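Local coordinates for protein VirX1 (Cyanophage Syn10, PDB 6QGM) that iodinates a diverse range of substrates, probably as a flavin-dependent halogenase of the tryptophan halogenase family, encoded by a marine cyanophage, at residues 50-55 and 358-363; 3-8 and 218-223; 112-117 and 453-458. One frame throughout, in Å; residues are numbered along the deposited sequence.

Contact 1. Residues 50-55 and 358-363; sequences LGHFNK and GLLTTH
The carbonyl oxygen G51 O is gripped twice, both times by N54: its backbone N-H reaches it at 2.8 Å from N54 N to G51 O, and its amide group adds a bond from N54 ND2 to the same oxygen at 3.0 Å. That second bond, bent to 146°, lands on an in-plane lone pair of the carbonyl and lies close to the amide's own plane. N54 ND2 also reaches T163 O, while N54 OD1 meets Y165 OH, so the beginning of the 52-59 helical region is tied to strand 164-168 and the residue before it. On its other side the partner is the start of helix 360-373. H363 does most of the work there. Its CG takes the crowded position between backbone N and carbonyl carbon (chi1 46°), and the imidazole lies with L359 O 3.4 Å above its ring centre on one face and the backbone carbon of H52 over the other. NE2 of H363 comes up against CB of H52 at 3.6 Å. Both segments belong to the tryptophan halogenase fold, and the second is linked to what is probably its dinucleotide-binding part: T362 OG1 hydrogen-bonds S15 OG, inside the apparent GxGxxG turn. F53 has CG anti to the backbone N (chi1 -167°) and crosses H363 at about a right angle, ND1 of H363 standing in plane at the phenyl edge. L359 CD1 touches F53 CE1 at 3.7 Å, the two side chains crossing obliquely. L360 CD1 meets L50 CD1 at 4.0 Å and also lies over one face of the H52 ring.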
ATOM      1  N   LEU B  50      28.800  -1.845   5.358  1.00 63.03           N
ATOM      2  CA  LEU B  50      27.958  -1.750   4.138  1.00 68.17           C
ATOM      3  C   LEU B  50      28.410  -0.540   3.320  1.00 69.76           C
ATOM      4  O   LEU B  50      29.327   0.201   3.790  1.00 66.07           O
ATOM      5  CB  LEU B  50      26.510  -1.540   4.596  1.00 71.12           C
ATOM      6  CG  LEU B  50      25.891  -2.687   5.377  1.00 71.98           C
ATOM      7  CD1 LEU B  50      24.732  -2.190   6.231  1.00 72.98           C
ATOM      8  CD2 LEU B  50      25.476  -3.784   4.416  1.00 74.87           C
ATOM      9  N   GLY B  51      27.772  -0.345   2.152  1.00 73.32           N
ATOM     10  CA  GLY B  51      27.801   0.925   1.402  1.00 71.88           C
ATOM     11  C   GLY B  51      27.443   2.107   2.283  1.00 69.20           C
ATOM     12  O   GLY B  51      28.156   3.113   2.211  1.00 74.38           O
ATOM     13  N   HIS B  52      26.401   1.970   3.099  1.00 67.74           N
ATOM     14  CA  HIS B  52      25.872   2.983   4.058  1.00 69.60           C
ATOM     15  C   HIS B  52      27.036   3.711   4.756  1.00 67.66           C
ATOM     16  O   HIS B  52      26.951   4.934   4.962  1.00 68.49           O
ATOM     17  CB  HIS B  52      24.963   2.300   5.120  1.00 73.20           C
ATOM     18  CG  HIS B  52      23.477   2.270   4.872  1.00 76.81           C
ATOM     19  ND1 HIS B  52      22.877   1.411   3.945  1.00 80.13           N
ATOM     20  CD2 HIS B  52      22.466   2.946   5.472  1.00 78.33           C
ATOM     21  CE1 HIS B  52      21.570   1.604   3.953  1.00 82.90           C
ATOM     22  NE2 HIS B  52      21.291   2.549   4.880  1.00 81.28           N
ATOM     23  N   PHE B  53      28.082   2.961   5.123  1.00 65.30           N
ATOM     24  CA  PHE B  53      29.286   3.435   5.863  1.00 59.97           C
ATOM     25  C   PHE B  53      29.988   4.560   5.104  1.00 58.17           C
ATOM     26  O   PHE B  53      30.580   5.441   5.760  1.00 56.13           O
ATOM     27  CB  PHE B  53      30.246   2.271   6.081  1.00 60.08           C
ATOM     28  CG  PHE B  53      31.359   2.518   7.071  1.00 60.22           C
ATOM     29  CD1 PHE B  53      31.090   2.776   8.404  1.00 61.78           C
ATOM     30  CD2 PHE B  53      32.684   2.449   6.682  1.00 60.23           C
ATOM     31  CE1 PHE B  53      32.114   2.973   9.315  1.00 61.96           C
ATOM     32  CE2 PHE B  53      33.706   2.663   7.588  1.00 60.76           C
ATOM     33  CZ  PHE B  53      33.421   2.919   8.906  1.00 60.88           C
ATOM     34  N   ASN B  54      29.938   4.524   3.766  1.00 59.40           N
ATOM     35  CA  ASN B  54      30.569   5.547   2.894  1.00 60.50           C
ATOM     36  C   ASN B  54      29.929   6.916   3.191  1.00 60.15           C
ATOM     37  O   ASN B  54      30.689   7.920   3.255  1.00 60.40           O
ATOM     38  CB  ASN B  54      30.526   5.146   1.419  1.00 61.99           C
ATOM     39  CG  ASN B  54      31.435   3.999   1.053  1.00 63.50           C
ATOM     40  OD1 ASN B  54      32.648   4.182   0.936  1.00 68.60           O
ATOM     41  ND2 ASN B  54      30.860   2.824   0.843  1.00 63.31           N
ATOM     42  N   LYS B  55      28.605   6.970   3.393  1.00 59.27           N
ATOM     43  CA  LYS B  55      27.875   8.224   3.714  1.00 60.26           C
ATOM     44  C   LYS B  55      28.431   8.806   5.022  1.00 58.19           C
ATOM     45  O   LYS B  55      28.655  10.031   5.073  1.00 59.56           O
ATOM     46  CB  LYS B  55      26.373   7.965   3.891  1.00 61.52           C
ATOM     47  CG  LYS B  55      25.484   9.177   4.103  1.00 62.48           C
ATOM     48  CD  LYS B  55      24.269   8.862   4.942  1.00 63.41           C
ATOM     49  CE  LYS B  55      23.233   9.946   4.797  1.00 67.02           C
ATOM     50  NZ  LYS B  55      21.871   9.434   5.077  1.00 69.29           N
ATOM     51  N   GLY B 358      26.312  -5.289  11.230  1.00 60.50           N
ATOM     52  CA  GLY B 358      26.950  -4.904  12.506  1.00 60.42           C
ATOM     53  C   GLY B 358      26.783  -3.429  12.848  1.00 62.79           C
ATOM     54  O   GLY B 358      26.129  -3.125  13.831  1.00 67.03           O
ATOM     55  N   LEU B 359      27.341  -2.531  12.050  1.00 68.75           N
ATOM     56  CA  LEU B 359      27.393  -1.068  12.333  1.00 71.95           C
ATOM     57  C   LEU B 359      26.090  -0.368  11.932  1.00 75.54           C
ATOM     58  O   LEU B 359      26.018   0.866  12.168  1.00 76.39           O
ATOM     59  CB  LEU B 359      28.574  -0.433  11.580  1.00 73.89           C
ATOM     60  CG  LEU B 359      29.959  -0.628  12.202  1.00 75.01           C
ATOM     61  CD1 LEU B 359      30.952   0.362  11.604  1.00 75.83           C
ATOM     62  CD2 LEU B 359      29.928  -0.475  13.716  1.00 75.51           C
ATOM     63  N   LEU B 360      25.095  -1.069  11.374  1.00 79.83           N
ATOM     64  CA  LEU B 360      23.861  -0.431  10.819  1.00 81.53           C
ATOM     65  C   LEU B 360      23.102   0.277  11.945  1.00 78.01           C
ATOM     66  O   LEU B 360      22.849   1.482  11.864  1.00 73.82           O
ATOM     67  CB  LEU B 360      22.962  -1.490  10.175  1.00 84.35           C
ATOM     68  CG  LEU B 360      21.664  -0.948   9.582  1.00 85.99           C
ATOM     69  CD1 LEU B 360      21.952  -0.178   8.294  1.00 87.62           C
ATOM     70  CD2 LEU B 360      20.682  -2.085   9.324  1.00 85.07           C
ATOM     71  N   THR B 361      22.728  -0.509  12.946  1.00 73.68           N
ATOM     72  CA  THR B 361      22.110  -0.066  14.220  1.00 72.15           C
ATOM     73  C   THR B 361      22.812   1.214  14.717  1.00 71.16           C
ATOM     74  O   THR B 361      22.154   1.996  15.430  1.00 69.85           O
ATOM     75  CB  THR B 361      22.098  -1.254  15.197  1.00 72.55           C
ATOM     76  OG1 THR B 361      21.487  -0.823  16.410  1.00 71.07           O
ATOM     77  CG2 THR B 361      23.476  -1.820  15.482  1.00 72.33           C
ATOM     78  N   THR B 362      24.087   1.434  14.359  1.00 70.71           N
ATOM     79  CA  THR B 362      24.932   2.552  14.866  1.00 68.77           C
ATOM     80  C   THR B 362      24.831   3.788  13.953  1.00 71.20           C
ATOM     81  O   THR B 362      24.304   4.801  14.457  1.00 70.65           O
ATOM     82  CB  THR B 362      26.384   2.117  15.089  1.00 65.92           C
ATOM     83  OG1 THR B 362      26.351   0.923  15.874  1.00 62.70           O
ATOM     84  CG2 THR B 362      27.232   3.172  15.768  1.00 63.87           C
ATOM     85  N   HIS B 363      25.326   3.749  12.703  1.00 70.36           N
ATOM     86  CA  HIS B 363      25.463   4.977  11.858  1.00 70.78           C
ATOM     87  C   HIS B 363      24.078   5.489  11.447  1.00 69.03           C
ATOM     88  O   HIS B 363      23.947   6.716  11.318  1.00 71.11           O
ATOM     89  CB  HIS B 363      26.415   4.841  10.647  1.00 71.75           C
ATOM     90  CG  HIS B 363      26.256   3.604   9.829  1.00 73.30           C
ATOM     91  ND1 HIS B 363      27.337   2.824   9.468  1.00 75.53           N
ATOM     92  CD2 HIS B 363      25.165   2.980   9.337  1.00 74.30           C
ATOM     93  CE1 HIS B 363      26.921   1.782   8.777  1.00 76.63           C
ATOM     94  NE2 HIS B 363      25.592   1.857   8.684  1.00 76.20           N
TER

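Contact 2. Residues 3-8 and 218-223; sequences KIESVA and FADLYI
The Y222 ring carries the methyl of A219 on one face, with A219 CB 3.8 Å above the ring plane and shifted toward the rim. A8 CB approaches the same ring obliquely near CD2, and F206 meets it edge-to-face. The phenol oxygen is held in turn: A219 N donates to Y222 OH, which also hydrogen-bonds I217 O, so this tyrosine pins the chain just before its own strand. A second flat group is the D220 carboxylate, and a single oxygen does the bonding. E5 N meets D220 OD2 on its anti lone pair at 2.8 Å and 158°, while S6 N reaches D220 OD2 from above the carboxylate plane at 3.2 Å. CG anti to the carbonyl carbon (chi1 -64°) swings the carboxylate under the two N-H groups. S6 answers D220 N with both its carbonyl oxygen and OG, each an acceptor, OG sitting in the crowded position (chi1 69°). Beyond this cluster the chains run parallel: A8 N donates to L221 O at 3.0 Å, almost along the C=O axis, and I223 N returns to A8 O at 2.9 Å in the carbonyl plane. These neighbours are strands 6-10 and 221-224 in the sheet of a Rossmann-type domain, and strand 6-10 leads into the apparent GxGxxG turn. On the face bearing V7, V7 CG1 touches I223 CD1, and both side chains pack on L23 of helix 14-26. The E5 carboxylate lies beside that of D220, with OE1 of E5 4.6 Å from OD2 of D220; the two N-H donors on OD2 probably offset this like-charge approach and help D220 stay ionised.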
ATOM      1  N   LYS B   3      15.336  22.133  25.070  1.00 69.38           N
ATOM      2  CA  LYS B   3      16.301  21.925  23.955  1.00 67.05           C
ATOM      3  C   LYS B   3      17.517  21.102  24.372  1.00 62.92           C
ATOM      4  O   LYS B   3      18.028  21.397  25.437  1.00 61.54           O
ATOM      5  CB  LYS B   3      16.802  23.346  23.679  1.00 69.57           C
ATOM      6  CG  LYS B   3      17.605  23.654  22.434  1.00 71.39           C
ATOM      7  CD  LYS B   3      17.445  25.119  21.982  1.00 74.50           C
ATOM      8  CE  LYS B   3      17.153  25.234  20.495  1.00 76.91           C
ATOM      9  NZ  LYS B   3      16.296  26.375  20.091  1.00 80.24           N
ATOM     10  N   ILE B   4      18.010  20.197  23.525  1.00 61.06           N
ATOM     11  CA  ILE B   4      19.265  19.426  23.761  1.00 59.30           C
ATOM     12  C   ILE B   4      20.457  20.367  23.539  1.00 61.77           C
ATOM     13  O   ILE B   4      20.752  20.666  22.348  1.00 63.87           O
ATOM     14  CB  ILE B   4      19.347  18.207  22.821  1.00 57.27           C
ATOM     15  CG1 ILE B   4      18.122  17.303  22.937  1.00 56.74           C
ATOM     16  CG2 ILE B   4      20.638  17.431  23.066  1.00 57.51           C
ATOM     17  CD1 ILE B   4      17.896  16.401  21.750  1.00 56.48           C
ATOM     18  N   GLU B   5      21.104  20.832  24.615  1.00 60.99           N
ATOM     19  CA  GLU B   5      22.311  21.696  24.528  1.00 62.51           C
ATOM     20  C   GLU B   5      23.555  20.861  24.844  1.00 60.81           C
ATOM     21  O   GLU B   5      24.611  21.106  24.233  1.00 62.40           O
ATOM     22  CB  GLU B   5      22.207  22.897  25.462  1.00 64.97           C
ATOM     23  CG  GLU B   5      21.042  23.818  25.131  1.00 67.86           C
ATOM     24  CD  GLU B   5      21.048  25.130  25.905  1.00 70.97           C
ATOM     25  OE1 GLU B   5      21.326  25.081  27.128  1.00 72.62           O
ATOM     26  OE2 GLU B   5      20.765  26.205  25.297  1.00 73.10           O
ATOM     27  N   SER B   6      23.448  19.921  25.781  1.00 59.46           N
ATOM     28  CA  SER B   6      24.582  19.071  26.208  1.00 58.91           C
ATOM     29  C   SER B   6      24.204  17.602  26.055  1.00 56.90           C
ATOM     30  O   SER B   6      23.024  17.262  26.233  1.00 55.27           O
ATOM     31  CB  SER B   6      25.001  19.374  27.612  1.00 60.29           C
ATOM     32  OG  SER B   6      24.010  18.953  28.523  1.00 59.94           O
ATOM     33  N   VAL B   7      25.201  16.775  25.759  1.00 56.63           N
ATOM     34  CA  VAL B   7      25.033  15.320  25.498  1.00 56.48           C
ATOM     35  C   VAL B   7      26.097  14.561  26.301  1.00 56.68           C
ATOM     36  O   VAL B   7      27.263  14.990  26.296  1.00 58.86           O
ATOM     37  CB  VAL B   7      25.096  15.042  23.985  1.00 55.35           C
ATOM     38  CG1 VAL B   7      25.212  13.558  23.677  1.00 54.87           C
ATOM     39  CG2 VAL B   7      23.898  15.644  23.260  1.00 55.31           C
ATOM     40  N   ALA B   8      25.685  13.504  27.000  1.00 56.83           N
ATOM     41  CA  ALA B   8      26.561  12.538  27.696  1.00 57.51           C
ATOM     42  C   ALA B   8      26.456  11.177  26.997  1.00 56.38           C
ATOM     43  O   ALA B   8      25.389  10.543  27.081  1.00 56.96           O
ATOM     44  CB  ALA B   8      26.173  12.441  29.147  1.00 58.70           C
ATOM     45  N   PHE B 218      25.502  15.508  34.641  1.00 68.58           N
ATOM     46  CA  PHE B 218      24.298  16.217  34.134  1.00 65.59           C
ATOM     47  C   PHE B 218      24.398  16.378  32.614  1.00 61.43           C
ATOM     48  O   PHE B 218      25.427  16.817  32.120  1.00 61.28           O
ATOM     49  CB  PHE B 218      24.160  17.570  34.840  1.00 66.20           C
ATOM     50  CG  PHE B 218      23.900  17.479  36.328  1.00 68.61           C
ATOM     51  CD1 PHE B 218      22.604  17.369  36.818  1.00 68.57           C
ATOM     52  CD2 PHE B 218      24.951  17.486  37.244  1.00 69.76           C
ATOM     53  CE1 PHE B 218      22.369  17.278  38.180  1.00 68.73           C
ATOM     54  CE2 PHE B 218      24.710  17.394  38.605  1.00 68.50           C
ATOM     55  CZ  PHE B 218      23.423  17.300  39.070  1.00 68.96           C
ATOM     56  N   ALA B 219      23.348  16.007  31.892  1.00 59.03           N
ATOM     57  CA  ALA B 219      23.222  16.198  30.435  1.00 56.90           C
ATOM     58  C   ALA B 219      21.738  16.313  30.094  1.00 57.65           C
ATOM     59  O   ALA B 219      20.920  15.793  30.880  1.00 55.51           O
ATOM     60  CB  ALA B 219      23.874  15.053  29.697  1.00 55.81           C
ATOM     61  N   ASP B 220      21.411  16.995  28.991  1.00 59.02           N
ATOM     62  CA  ASP B 220      20.019  17.137  28.483  1.00 59.24           C
ATOM     63  C   ASP B 220      19.614  15.814  27.828  1.00 58.95           C
ATOM     64  O   ASP B 220      18.445  15.426  27.940  1.00 61.07           O
ATOM     65  CB  ASP B 220      19.883  18.303  27.503  1.00 58.94           C
ATOM     66  CG  ASP B 220      20.138  19.683  28.098  1.00 60.66           C
ATOM     67  OD1 ASP B 220      19.795  19.908  29.283  1.00 60.68           O
ATOM     68  OD2 ASP B 220      20.675  20.531  27.358  1.00 62.77           O
ATOM     69  N   LEU B 221      20.566  15.143  27.185  1.00 60.03           N
ATOM     70  CA  LEU B 221      20.359  13.849  26.482  1.00 61.29           C
ATOM     71  C   LEU B 221      21.505  12.898  26.831  1.00 60.09           C
ATOM     72  O   LEU B 221      22.673  13.309  26.738  1.00 59.72           O
ATOM     73  CB  LEU B 221      20.319  14.075  24.970  1.00 63.51           C
ATOM     74  CG  LEU B 221      20.014  12.818  24.159  1.00 64.87           C
ATOM     75  CD1 LEU B 221      18.552  12.418  24.331  1.00 63.30           C
ATOM     76  CD2 LEU B 221      20.378  13.012  22.691  1.00 64.96           C
ATOM     77  N   TYR B 222      21.159  11.666  27.189  1.00 59.44           N
ATOM     78  CA  TYR B 222      22.099  10.568  27.508  1.00 59.37           C
ATOM     79  C   TYR B 222      22.043   9.558  26.361  1.00 59.13           C
ATOM     80  O   TYR B 222      20.946   9.163  25.954  1.00 59.89           O
ATOM     81  CB  TYR B 222      21.727   9.965  28.860  1.00 58.28           C
ATOM     82  CG  TYR B 222      21.861  10.933  30.002  1.00 58.38           C
ATOM     83  CD1 TYR B 222      20.852  11.845  30.290  1.00 58.59           C
ATOM     84  CD2 TYR B 222      23.005  10.950  30.781  1.00 57.98           C
ATOM     85  CE1 TYR B 222      20.979  12.746  31.338  1.00 59.38           C
ATOM     86  CE2 TYR B 222      23.144  11.840  31.835  1.00 58.70           C
ATOM     87  CZ  TYR B 222      22.125  12.734  32.119  1.00 59.62           C
ATOM     88  OH  TYR B 222      22.262  13.618  33.148  1.00 58.71           O
ATOM     89  N   ILE B 223      23.201   9.183  25.828  1.00 59.80           N
ATOM     90  CA  ILE B 223      23.296   8.237  24.682  1.00 60.24           C
ATOM     91  C   ILE B 223      23.922   6.951  25.201  1.00 58.72           C
ATOM     92  O   ILE B 223      25.025   7.011  25.793  1.00 61.16           O
ATOM     93  CB  ILE B 223      24.079   8.863  23.506  1.00 62.49           C
ATOM     94  CG1 ILE B 223      23.453  10.200  23.082  1.00 61.32           C
ATOM     95  CG2 ILE B 223      24.152   7.887  22.334  1.00 62.81           C
ATOM     96  CD1 ILE B 223      24.111  10.846  21.907  1.00 62.68           C
TER

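Contact 3. Residues 112-117 and 453-458; sequences NTWGKL and NTWHIN
N112, at the 112-117 end of the contact, has CG anti to its carbonyl carbon (chi1 -57°), a rotation that carries the amide from CB across to the 453-458 loop. N112 CG lies 3.7 Å from T454 OG1, and from there the two branches part. OD1 receives the backbone N-H of W455, with W455 N 2.9 Å from N112 OD1; the bond is nearly straight at 168°, falls in the carbonyl plane and uses a lone pair. N112 OD1 also rests 3.7 Å from W455 CB. N112 ND2 gives its hydrogen to T454 OG1 at 3.0 Å and 171°, the hydroxyl oxygen lying in the amide plane. T454 OG1, anti to its own backbone N, passes a hydrogen on to W455 O at 2.8 Å. Thus one asparagine amide reads both a donor and an acceptor of the loop, which fixes its flip and its rotation. Behind it the two indoles come loosely together, W114 CZ3 to W455 CH2 at 4.4 Å, in an oblique approach. W114 NE1 is satisfied by T129 OG1, with F130 edge-to-face against the same ring. W455 packs on S463, I466 and A467 of helix 462-468, and P473 touches both N112 and W455, so the asparagine bridges the 112-117 segment of helix 113-120 to the loop between helices 441-451 and 462-468.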
ATOM      1  N   ASN B 112      14.411 -10.493 -15.860  1.00 54.28           N
ATOM      2  CA  ASN B 112      14.075 -11.928 -16.069  1.00 51.39           C
ATOM      3  C   ASN B 112      14.971 -12.557 -17.153  1.00 50.35           C
ATOM      4  O   ASN B 112      14.844 -13.785 -17.379  1.00 49.17           O
ATOM      5  CB  ASN B 112      12.593 -12.126 -16.406  1.00 50.81           C
ATOM      6  CG  ASN B 112      11.666 -11.560 -15.338  1.00 50.39           C
ATOM      7  OD1 ASN B 112      12.034 -11.470 -14.169  1.00 53.53           O
ATOM      8  ND2 ASN B 112      10.470 -11.149 -15.706  1.00 48.03           N
ATOM      9  N   THR B 113      15.828 -11.764 -17.807  1.00 50.31           N
ATOM     10  CA  THR B 113      16.726 -12.230 -18.899  1.00 50.86           C
ATOM     11  C   THR B 113      17.634 -13.338 -18.353  1.00 48.47           C
ATOM     12  O   THR B 113      17.680 -14.425 -18.974  1.00 48.13           O
ATOM     13  CB  THR B 113      17.519 -11.071 -19.527  1.00 52.24           C
ATOM     14  OG1 THR B 113      16.619 -10.117 -20.097  1.00 51.08           O
ATOM     15  CG2 THR B 113      18.493 -11.505 -20.607  1.00 52.45           C
ATOM     16  N   TRP B 114      18.323 -13.100 -17.236  1.00 47.79           N
ATOM     17  CA  TRP B 114      19.301 -14.092 -16.709  1.00 45.98           C
ATOM     18  C   TRP B 114      18.623 -15.454 -16.506  1.00 46.00           C
ATOM     19  O   TRP B 114      19.209 -16.476 -16.911  1.00 45.16           O
ATOM     20  CB  TRP B 114      19.995 -13.626 -15.427  1.00 44.26           C
ATOM     21  CG  TRP B 114      20.902 -14.713 -14.950  1.00 42.49           C
ATOM     22  CD1 TRP B 114      22.141 -15.030 -15.424  1.00 42.56           C
ATOM     23  CD2 TRP B 114      20.556 -15.739 -14.014  1.00 41.41           C
ATOM     24  NE1 TRP B 114      22.617 -16.143 -14.798  1.00 42.75           N
ATOM     25  CE2 TRP B 114      21.661 -16.608 -13.932  1.00 42.30           C
ATOM     26  CE3 TRP B 114      19.428 -15.995 -13.230  1.00 41.14           C
ATOM     27  CZ2 TRP B 114      21.679 -17.700 -13.066  1.00 42.52           C
ATOM     28  CZ3 TRP B 114      19.435 -17.085 -12.396  1.00 41.24           C
ATOM     29  CH2 TRP B 114      20.553 -17.913 -12.306  1.00 42.01           C
ATOM     30  N   GLY B 115      17.449 -15.462 -15.875  1.00 47.61           N
ATOM     31  CA  GLY B 115      16.647 -16.673 -15.619  1.00 50.03           C
ATOM     32  C   GLY B 115      16.334 -17.445 -16.894  1.00 53.41           C
ATOM     33  O   GLY B 115      16.455 -18.679 -16.858  1.00 54.52           O
ATOM     34  N   LYS B 116      15.936 -16.769 -17.984  1.00 54.52           N
ATOM     35  CA  LYS B 116      15.653 -17.440 -19.278  1.00 57.28           C
ATOM     36  C   LYS B 116      16.942 -18.081 -19.809  1.00 56.36           C
ATOM     37  O   LYS B 116      16.868 -19.245 -20.258  1.00 54.96           O
ATOM     38  CB  LYS B 116      15.021 -16.473 -20.279  1.00 61.15           C
ATOM     39  CG  LYS B 116      13.622 -16.017 -19.892  1.00 65.23           C
ATOM     40  CD  LYS B 116      12.905 -15.180 -20.926  1.00 67.94           C
ATOM     41  CE  LYS B 116      12.622 -15.910 -22.222  1.00 69.36           C
ATOM     42  NZ  LYS B 116      11.421 -15.368 -22.904  1.00 70.99           N
ATOM     43  N   LEU B 117      18.078 -17.372 -19.721  1.00 55.02           N
ATOM     44  CA  LEU B 117      19.416 -17.901 -20.107  1.00 54.80           C
ATOM     45  C   LEU B 117      19.706 -19.185 -19.314  1.00 54.01           C
ATOM     46  O   LEU B 117      20.139 -20.184 -19.935  1.00 54.75           O
ATOM     47  CB  LEU B 117      20.502 -16.847 -19.853  1.00 54.25           C
ATOM     48  CG  LEU B 117      20.546 -15.690 -20.850  1.00 52.90           C
ATOM     49  CD1 LEU B 117      21.568 -14.642 -20.443  1.00 51.69           C
ATOM     50  CD2 LEU B 117      20.869 -16.207 -22.232  1.00 54.36           C
ATOM     51  N   ASN B 453       5.376 -14.869 -11.887  1.00 54.34           N
ATOM     52  CA  ASN B 453       6.536 -15.537 -12.547  1.00 54.04           C
ATOM     53  C   ASN B 453       7.566 -14.491 -12.995  1.00 53.75           C
ATOM     54  O   ASN B 453       8.092 -14.600 -14.121  1.00 54.90           O
ATOM     55  CB  ASN B 453       6.081 -16.450 -13.692  1.00 56.50           C
ATOM     56  CG  ASN B 453       5.178 -17.581 -13.224  1.00 60.07           C
ATOM     57  OD1 ASN B 453       4.436 -18.174 -14.005  1.00 63.03           O
ATOM     58  ND2 ASN B 453       5.246 -17.920 -11.953  1.00 62.34           N
ATOM     59  N   THR B 454       7.898 -13.542 -12.120  1.00 53.81           N
ATOM     60  CA  THR B 454       8.741 -12.370 -12.462  1.00 51.47           C
ATOM     61  C   THR B 454       9.594 -11.970 -11.257  1.00 50.07           C
ATOM     62  O   THR B 454       9.132 -12.151 -10.111  1.00 47.83           O
ATOM     63  CB  THR B 454       7.883 -11.173 -12.906  1.00 51.66           C
ATOM     64  OG1 THR B 454       8.727 -10.188 -13.504  1.00 49.50           O
ATOM     65  CG2 THR B 454       7.136 -10.518 -11.767  1.00 53.69           C
ATOM     66  N   TRP B 455      10.775 -11.414 -11.531  1.00 50.18           N
ATOM     67  CA  TRP B 455      11.544 -10.589 -10.572  1.00 51.96           C
ATOM     68  C   TRP B 455      11.291  -9.116 -10.880  1.00 53.84           C
ATOM     69  O   TRP B 455      10.565  -8.815 -11.830  1.00 56.75           O
ATOM     70  CB  TRP B 455      13.029 -10.958 -10.596  1.00 50.40           C
ATOM     71  CG  TRP B 455      13.327 -12.311 -10.032  1.00 50.81           C
ATOM     72  CD1 TRP B 455      12.456 -13.154  -9.406  1.00 51.11           C
ATOM     73  CD2 TRP B 455      14.595 -12.986 -10.043  1.00 50.64           C
ATOM     74  NE1 TRP B 455      13.090 -14.315  -9.056  1.00 51.93           N
ATOM     75  CE2 TRP B 455      14.400 -14.241  -9.434  1.00 51.19           C
ATOM     76  CE3 TRP B 455      15.862 -12.669 -10.531  1.00 50.78           C
ATOM     77  CZ2 TRP B 455      15.427 -15.170  -9.280  1.00 52.02           C
ATOM     78  CZ3 TRP B 455      16.871 -13.598 -10.399  1.00 51.38           C
ATOM     79  CH2 TRP B 455      16.667 -14.821  -9.758  1.00 51.19           C
ATOM     80  N   HIS B 456      11.861  -8.242 -10.069  1.00 56.21           N
ATOM     81  CA  HIS B 456      11.669  -6.777 -10.102  1.00 60.33           C
ATOM     82  C   HIS B 456      12.912  -6.154  -9.462  1.00 64.01           C
ATOM     83  O   HIS B 456      13.493  -6.814  -8.554  1.00 67.18           O
ATOM     84  CB  HIS B 456      10.381  -6.405  -9.367  1.00 61.39           C
ATOM     85  CG  HIS B 456       9.797  -5.101  -9.792  1.00 64.94           C
ATOM     86  ND1 HIS B 456      10.476  -3.903  -9.648  1.00 66.42           N
ATOM     87  CD2 HIS B 456       8.608  -4.807 -10.369  1.00 65.89           C
ATOM     88  CE1 HIS B 456       9.733  -2.928 -10.131  1.00 66.84           C
ATOM     89  NE2 HIS B 456       8.566  -3.456 -10.559  1.00 66.55           N
ATOM     90  N   ILE B 457      13.330  -4.971  -9.934  1.00 66.28           N
ATOM     91  CA  ILE B 457      14.473  -4.216  -9.341  1.00 65.34           C
ATOM     92  C   ILE B 457      14.109  -3.833  -7.899  1.00 65.98           C
ATOM     93  O   ILE B 457      15.028  -3.590  -7.121  1.00 65.20           O
ATOM     94  CB  ILE B 457      14.872  -2.998 -10.200  1.00 68.03           C
ATOM     95  CG1 ILE B 457      13.651  -2.234 -10.719  1.00 68.59           C
ATOM     96  CG2 ILE B 457      15.808  -3.413 -11.325  1.00 67.29           C
ATOM     97  CD1 ILE B 457      13.960  -0.863 -11.215  1.00 69.29           C
ATOM     98  N   ASN B 458      12.819  -3.831  -7.546  1.00 68.91           N
ATOM     99  CA  ASN B 458      12.314  -3.618  -6.160  1.00 73.69           C
ATOM    100  C   ASN B 458      12.792  -4.704  -5.184  1.00 71.86           C
ATOM    101  O   ASN B 458      12.521  -4.533  -3.980  1.00 71.90           O
ATOM    102  CB  ASN B 458      10.789  -3.621  -6.099  1.00 77.68           C
ATOM    103  CG  ASN B 458      10.179  -2.422  -6.776  1.00 82.18           C
ATOM    104  OD1 ASN B 458      10.860  -1.427  -7.021  1.00 85.60           O
ATOM    105  ND2 ASN B 458       8.898  -2.517  -7.083  1.00 87.79           N
TER

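Along the chain the first halves come in the order contact 2, contact 1, contact 3, and the second halves repeat it, so the segments of all three alternate in sequence. Contact 1 is central, its midpoint about 7 Å from the centre of the chain. The midpoint of contact 2 is about 24 Å from it and that of contact 3 about 29 Å, while contacts 2 and 3 lie on opposite sides, about 50 Å between centres. Contact 2 belongs to the parallel part of the eight-stranded sheet, contacts 1 and 3 to helices and loops. Without touching one another, they are spread from the Rossmann-type sheet, past the centre, to the far side, each pairing distant sequence regions.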